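Local coordinates for KaiC domain-containing protein (Pyrococcus horikoshii, PDB 2ZTS) that probably binds ATP, as a KaiC-like member of the P-loop NTPases, and holds ADP in this crystal, at residues Glu29-Lys43 against Leu168-Ala181. Residues are numbered along the deposited sequence; the frame is centred on the assembly and turned at random.
With ADP (adenosine-5'-diphosphate), chain H.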
loop_
_atom_site.group_PDB
_atom_site.type_symbol
_atom_site.label_atom_id
_atom_site.label_comp_id
_atom_site.label_asym_id
_atom_site.label_seq_id
_atom_site.Cartn_x
_atom_site.Cartn_y
_atom_site.Cartn_z
ATOM N N GLU C 29 8.833 -19.760 33.208
ATOM C CA GLU C 29 8.136 -18.954 34.201
ATOM C C GLU C 29 8.461 -17.471 34.058
ATOM O O GLU C 29 9.597 -17.080 33.893
ATOM C CB GLU C 29 8.485 -19.505 35.633
ATOM C CG GLU C 29 7.696 -18.880 36.762
ATOM C CD GLU C 29 7.952 -19.543 38.140
ATOM O OE1 GLU C 29 8.757 -20.520 38.237
ATOM O OE2 GLU C 29 7.317 -19.083 39.131
ATOM N N GLY C 30 7.447 -16.619 34.112
ATOM C CA GLY C 30 7.666 -15.197 34.024
ATOM C C GLY C 30 7.569 -14.621 32.586
ATOM O O GLY C 30 7.589 -13.401 32.438
ATOM N N THR C 31 7.458 -15.461 31.564
ATOM C CA THR C 31 7.455 -14.986 30.128
ATOM C C THR C 31 6.141 -14.298 29.733
ATOM O O THR C 31 5.095 -14.740 30.121
ATOM C CB THR C 31 7.588 -16.180 29.164
ATOM O OG1 THR C 31 8.686 -16.980 29.527
ATOM C CG2 THR C 31 7.972 -15.723 27.780
ATOM N N THR C 32 6.199 -13.223 28.956
ATOM C CA THR C 32 5.023 -12.719 28.218
ATOM C C THR C 32 4.998 -13.256 26.798
ATOM O O THR C 32 5.955 -13.020 26.039
ATOM C CB THR C 32 5.091 -11.247 28.198
ATOM O OG1 THR C 32 5.028 -10.814 29.549
ATOM C CG2 THR C 32 3.805 -10.595 27.478
ATOM N N VAL C 33 3.969 -14.024 26.459
ATOM C CA VAL C 33 3.799 -14.689 25.157
ATOM C C VAL C 33 2.705 -13.982 24.386
ATOM O O VAL C 33 1.610 -13.802 24.916
ATOM C CB VAL C 33 3.382 -16.118 25.337
ATOM C CG1 VAL C 33 3.259 -16.863 24.002
ATOM C CG2 VAL C 33 4.428 -16.858 26.250
ATOM N N LEU C 34 3.025 -13.579 23.160
ATOM C CA LEU C 34 2.109 -12.998 22.214
ATOM C C LEU C 34 1.542 -14.139 21.424
ATOM O O LEU C 34 2.254 -14.878 20.737
ATOM C CB LEU C 34 2.816 -12.010 21.281
ATOM C CG LEU C 34 1.837 -11.229 20.392
ATOM C CD1 LEU C 34 0.961 -10.243 21.185
ATOM C CD2 LEU C 34 2.540 -10.515 19.277
ATOM N N LEU C 35 0.237 -14.321 21.581
ATOM C CA LEU C 35 -0.541 -15.259 20.817
ATOM C C LEU C 35 -1.284 -14.440 19.698
ATOM O O LEU C 35 -2.149 -13.568 19.994
ATOM C CB LEU C 35 -1.490 -15.968 21.755
ATOM C CG LEU C 35 -2.421 -16.924 21.033
ATOM C CD1 LEU C 35 -1.640 -18.096 20.398
ATOM C CD2 LEU C 35 -3.471 -17.432 21.942
ATOM N N THR C 36 -0.927 -14.709 18.437
ATOM C CA THR C 36 -1.414 -13.930 17.284
ATOM C C THR C 36 -2.001 -14.836 16.206
ATOM O O THR C 36 -1.673 -15.997 16.121
ATOM C CB THR C 36 -0.286 -13.004 16.753
ATOM O OG1 THR C 36 -0.771 -12.168 15.682
ATOM C CG2 THR C 36 0.923 -13.771 16.176
ATOM N N GLY C 37 -2.935 -14.294 15.451
ATOM C CA GLY C 37 -3.663 -14.965 14.425
ATOM C C GLY C 37 -4.936 -14.204 14.079
ATOM O O GLY C 37 -5.437 -13.354 14.858
ATOM N N GLY C 38 -5.461 -14.528 12.903
ATOM C CA GLY C 38 -6.671 -13.903 12.362
ATOM C C GLY C 38 -7.902 -14.273 13.153
ATOM O O GLY C 38 -7.897 -15.127 14.065
ATOM N N THR C 39 -8.984 -13.605 12.843
ATOM C CA THR C 39 -10.249 -13.886 13.506
ATOM C C THR C 39 -10.571 -15.400 13.418
ATOM O O THR C 39 -10.518 -16.013 12.346
ATOM C CB THR C 39 -11.382 -13.114 12.773
ATOM O OG1 THR C 39 -11.041 -11.738 12.671
ATOM C CG2 THR C 39 -12.680 -13.158 13.494
ATOM N N GLY C 40 -10.821 -16.020 14.572
ATOM C CA GLY C 40 -11.400 -17.335 14.566
ATOM C C GLY C 40 -10.359 -18.378 14.428
ATOM O O GLY C 40 -10.674 -19.501 14.056
ATOM N N THR C 41 -9.118 -18.041 14.710
ATOM C CA THR C 41 -8.046 -19.035 14.634
ATOM C C THR C 41 -7.823 -19.780 15.970
ATOM O O THR C 41 -7.091 -20.714 15.989
ATOM C CB THR C 41 -6.735 -18.418 14.152
ATOM O OG1 THR C 41 -6.385 -17.293 14.992
ATOM C CG2 THR C 41 -6.877 -17.825 12.657
ATOM N N GLY C 42 -8.516 -19.424 17.027
ATOM C CA GLY C 42 -8.514 -20.173 18.277
ATOM C C GLY C 42 -7.846 -19.432 19.393
ATOM O O GLY C 42 -7.602 -20.024 20.437
ATOM N N LYS C 43 -7.608 -18.143 19.225
ATOM C CA LYS C 43 -6.866 -17.374 20.237
ATOM C C LYS C 43 -7.498 -17.394 21.612
ATOM O O LYS C 43 -6.849 -17.701 22.615
ATOM C CB LYS C 43 -6.721 -15.918 19.820
ATOM C CG LYS C 43 -5.875 -15.700 18.570
ATOM C CD LYS C 43 -5.643 -14.289 18.341
ATOM C CE LYS C 43 -6.872 -13.505 17.863
ATOM N NZ LYS C 43 -7.686 -14.059 16.809
ATOM N N LEU C 168 3.748 -5.914 33.794
ATOM C CA LEU C 168 4.082 -7.334 33.593
ATOM C C LEU C 168 5.428 -7.766 34.210
ATOM O O LEU C 168 5.512 -8.793 34.865
ATOM C CB LEU C 168 4.052 -7.750 32.098
ATOM C CG LEU C 168 2.696 -7.611 31.400
ATOM C CD1 LEU C 168 2.766 -7.771 29.849
ATOM C CD2 LEU C 168 1.641 -8.618 32.045
ATOM N N LEU C 169 6.458 -6.979 33.969
ATOM C CA LEU C 169 7.789 -7.208 34.490
ATOM C C LEU C 169 7.747 -7.220 36.049
ATOM O O LEU C 169 8.336 -8.081 36.690
ATOM C CB LEU C 169 8.751 -6.094 33.956
ATOM C CG LEU C 169 9.578 -6.318 32.654
ATOM C CD1 LEU C 169 8.855 -7.158 31.600
ATOM C CD2 LEU C 169 10.101 -4.984 32.005
ATOM N N GLU C 170 6.992 -6.300 36.625
ATOM C CA GLU C 170 6.872 -6.203 38.088
ATOM C C GLU C 170 6.176 -7.404 38.660
ATOM O O GLU C 170 6.603 -7.923 39.688
ATOM C CB GLU C 170 6.050 -4.993 38.488
ATOM C CG GLU C 170 6.787 -3.931 39.255
ATOM C CD GLU C 170 6.006 -2.645 39.192
ATOM O OE1 GLU C 170 6.237 -1.842 38.228
ATOM O OE2 GLU C 170 5.126 -2.474 40.072
HETATM N N MSE C 171 5.118 -7.863 38.005
HETATM C CA MSE C 171 4.329 -8.950 38.547
HETATM C C MSE C 171 5.025 -10.286 38.347
HETATM O O MSE C 171 4.807 -11.215 39.116
HETATM C CB MSE C 171 2.969 -9.004 37.901
HETATM C CG MSE C 171 2.060 -7.911 38.356
HETATM SE SE MSE C 171 0.222 -8.042 37.540
HETATM C CE MSE C 171 0.665 -8.343 35.606
ATOM N N GLY C 172 5.868 -10.405 37.334
ATOM C CA GLY C 172 6.524 -11.672 37.091
ATOM C C GLY C 172 5.630 -12.885 36.905
ATOM O O GLY C 172 6.062 -13.977 37.256
ATOM N N VAL C 173 4.400 -12.737 36.370
ATOM C CA VAL C 173 3.552 -13.923 36.087
ATOM C C VAL C 173 3.772 -14.430 34.654
ATOM O O VAL C 173 4.491 -13.861 33.901
ATOM C CB VAL C 173 2.047 -13.722 36.404
ATOM C CG1 VAL C 173 1.876 -13.463 37.907
ATOM C CG2 VAL C 173 1.396 -12.570 35.593
ATOM N N THR C 174 3.250 -15.589 34.334
ATOM C CA THR C 174 3.428 -16.107 32.996
ATOM C C THR C 174 2.174 -15.703 32.278
ATOM O O THR C 174 1.105 -16.080 32.704
ATOM C CB THR C 174 3.523 -17.606 33.033
ATOM O OG1 THR C 174 4.673 -18.034 33.787
ATOM C CG2 THR C 174 3.691 -18.161 31.590
ATOM N N THR C 175 2.321 -14.919 31.216
ATOM C CA THR C 175 1.235 -14.212 30.569
ATOM C C THR C 175 1.083 -14.548 29.091
ATOM O O THR C 175 2.111 -14.608 28.393
ATOM C CB THR C 175 1.546 -12.725 30.670
ATOM O OG1 THR C 175 1.676 -12.379 32.059
ATOM C CG2 THR C 175 0.364 -11.825 30.127
ATOM N N ILE C 176 -0.172 -14.744 28.620
ATOM C CA ILE C 176 -0.529 -14.684 27.187
ATOM C C ILE C 176 -1.313 -13.384 26.876
ATOM O O ILE C 176 -2.304 -13.043 27.540
ATOM C CB ILE C 176 -1.335 -15.905 26.760
ATOM C CG1 ILE C 176 -0.473 -17.152 26.887
ATOM C CG2 ILE C 176 -1.882 -15.758 25.300
ATOM C CD1 ILE C 176 -1.255 -18.484 26.809
ATOM N N LEU C 177 -0.842 -12.650 25.881
ATOM C CA LEU C 177 -1.520 -11.492 25.306
ATOM C C LEU C 177 -1.920 -11.889 23.919
ATOM O O LEU C 177 -1.122 -12.493 23.184
ATOM C CB LEU C 177 -0.571 -10.281 25.166
ATOM C CG LEU C 177 0.264 -9.890 26.389
ATOM C CD1 LEU C 177 1.310 -8.869 26.048
ATOM C CD2 LEU C 177 -0.666 -9.341 27.460
ATOM N N THR C 178 -3.134 -11.545 23.531
ATOM C CA THR C 178 -3.621 -11.898 22.206
ATOM C C THR C 178 -3.698 -10.675 21.352
ATOM O O THR C 178 -4.003 -9.588 21.867
ATOM C CB THR C 178 -4.978 -12.569 22.262
ATOM O OG1 THR C 178 -5.983 -11.631 22.654
ATOM C CG2 THR C 178 -4.992 -13.654 23.352
ATOM N N THR C 179 -3.388 -10.841 20.068
ATOM C CA THR C 179 -3.612 -9.794 19.088
ATOM C C THR C 179 -4.047 -10.414 17.758
ATOM O O THR C 179 -3.967 -11.632 17.569
ATOM C CB THR C 179 -2.398 -8.900 18.967
ATOM O OG1 THR C 179 -2.693 -7.764 18.140
ATOM C CG2 THR C 179 -1.281 -9.586 18.240
ATOM N N GLU C 180 -4.585 -9.586 16.863
ATOM C CA GLU C 180 -5.199 -10.110 15.650
ATOM C C GLU C 180 -4.836 -9.311 14.395
ATOM O O GLU C 180 -5.208 -8.141 14.319
ATOM C CB GLU C 180 -6.705 -10.121 15.861
ATOM C CG GLU C 180 -7.561 -10.713 14.721
ATOM C CD GLU C 180 -9.022 -10.970 15.161
ATOM O OE1 GLU C 180 -9.242 -11.772 16.137
ATOM O OE2 GLU C 180 -9.937 -10.382 14.509
ATOM N N ALA C 181 -4.088 -9.955 13.484
ATOM C CA ALA C 181 -3.900 -9.607 12.038
ATOM C C ALA C 181 -4.137 -10.838 11.064
ATOM O O ALA C 181 -3.988 -11.990 11.498
ATOM C CB ALA C 181 -2.477 -9.127 11.814
HETATM P PB ADP H . -10.418 -16.149 17.954
HETATM O O1B ADP H . -9.099 -16.407 17.361
HETATM O O2B ADP H . -11.289 -15.236 17.083
HETATM O O3B ADP H . -10.337 -15.586 19.418
HETATM P PA ADP H . -11.873 -18.432 19.071
HETATM O O1A ADP H . -10.965 -18.989 20.190
HETATM O O2A ADP H . -13.016 -17.592 19.590
HETATM O O3A ADP H . -11.037 -17.654 17.914
HETATM O "O5'" ADP H . -12.327 -19.714 18.250
HETATM C "C5'" ADP H . -13.661 -20.084 18.111
HETATM C "C4'" ADP H . -13.797 -21.293 17.217
HETATM O "O4'" ADP H . -13.653 -22.539 17.860
HETATM C "C3'" ADP H . -15.158 -21.282 16.550
HETATM O "O3'" ADP H . -15.103 -20.334 15.483
HETATM C "C2'" ADP H . -15.344 -22.746 16.200
HETATM O "O2'" ADP H . -14.750 -23.074 14.994
HETATM C "C1'" ADP H . -14.573 -23.484 17.301
HETATM N N9 ADP H . -15.426 -23.919 18.418
HETATM C C8 ADP H . -16.074 -23.104 19.339
HETATM N N7 ADP H . -16.724 -23.882 20.231
HETATM C C5 ADP H . -16.542 -25.179 19.856
HETATM C C6 ADP H . -16.973 -26.389 20.393
HETATM N N6 ADP H . -17.495 -26.448 21.627
HETATM N N1 ADP H . -16.568 -27.578 19.780
HETATM C C2 ADP H . -15.754 -27.558 18.659
HETATM N N3 ADP H . -15.312 -26.341 18.127
HETATM C C4 ADP H . -15.709 -25.199 18.723
#
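T32 to L35 pair in parallel with T175 to T178: the short axes of strands 32-36 and 174-179 approach to 4.6 Å at 29°, and five backbone bonds, among them V33 N to T175 O at 2.7 Å, fix the register. At the start of strand 174-179, T174 OG1 accepts G30 N, a nearly straight bond (160°). On one sheet face T32 CG2 meets L177 CD1 at 3.4 Å, tight for two methyls; with OG1 beside its own backbone N (chi1 -62°), T32 turns that methyl to L177 and the hydroxyl to L168 CD1. T179 CG2 lies further along, between L34 CD1 and T36 OG1, the latter hydrogen-bonded to L189 O. On the other face L35 CB rests on I176 CG2.

Beyond the strands, E180 reaches the P-loop, and its carboxylate is divided between two partners. OE1 takes K43 NZ at 2.8 Å in a salt bridge on the anti side, while T39 OG1 donates to OE2 from above the carboxylate plane. K43, bent at its last two torsions, also gives NZ to G37 O, from above the carbonyl plane, and to O1B of the ADP beta-phosphate at 2.8 Å. This is the Walker A arrangement, in which G40 N donates to O2B and G42 N and K43 N to O1B. An alanine in place of E180 is likely to leave K43 NZ without its carboxylate mate and T39 OG1 free to turn.

T178 OG1 bonds to D142 on strand 138-142, which flanks strand 174-179, whereas strand 201-209 flanks 32-36; the pair is thus central in the sheet. F46 and F50 of helix 43-58 cover the L35 and I176 face.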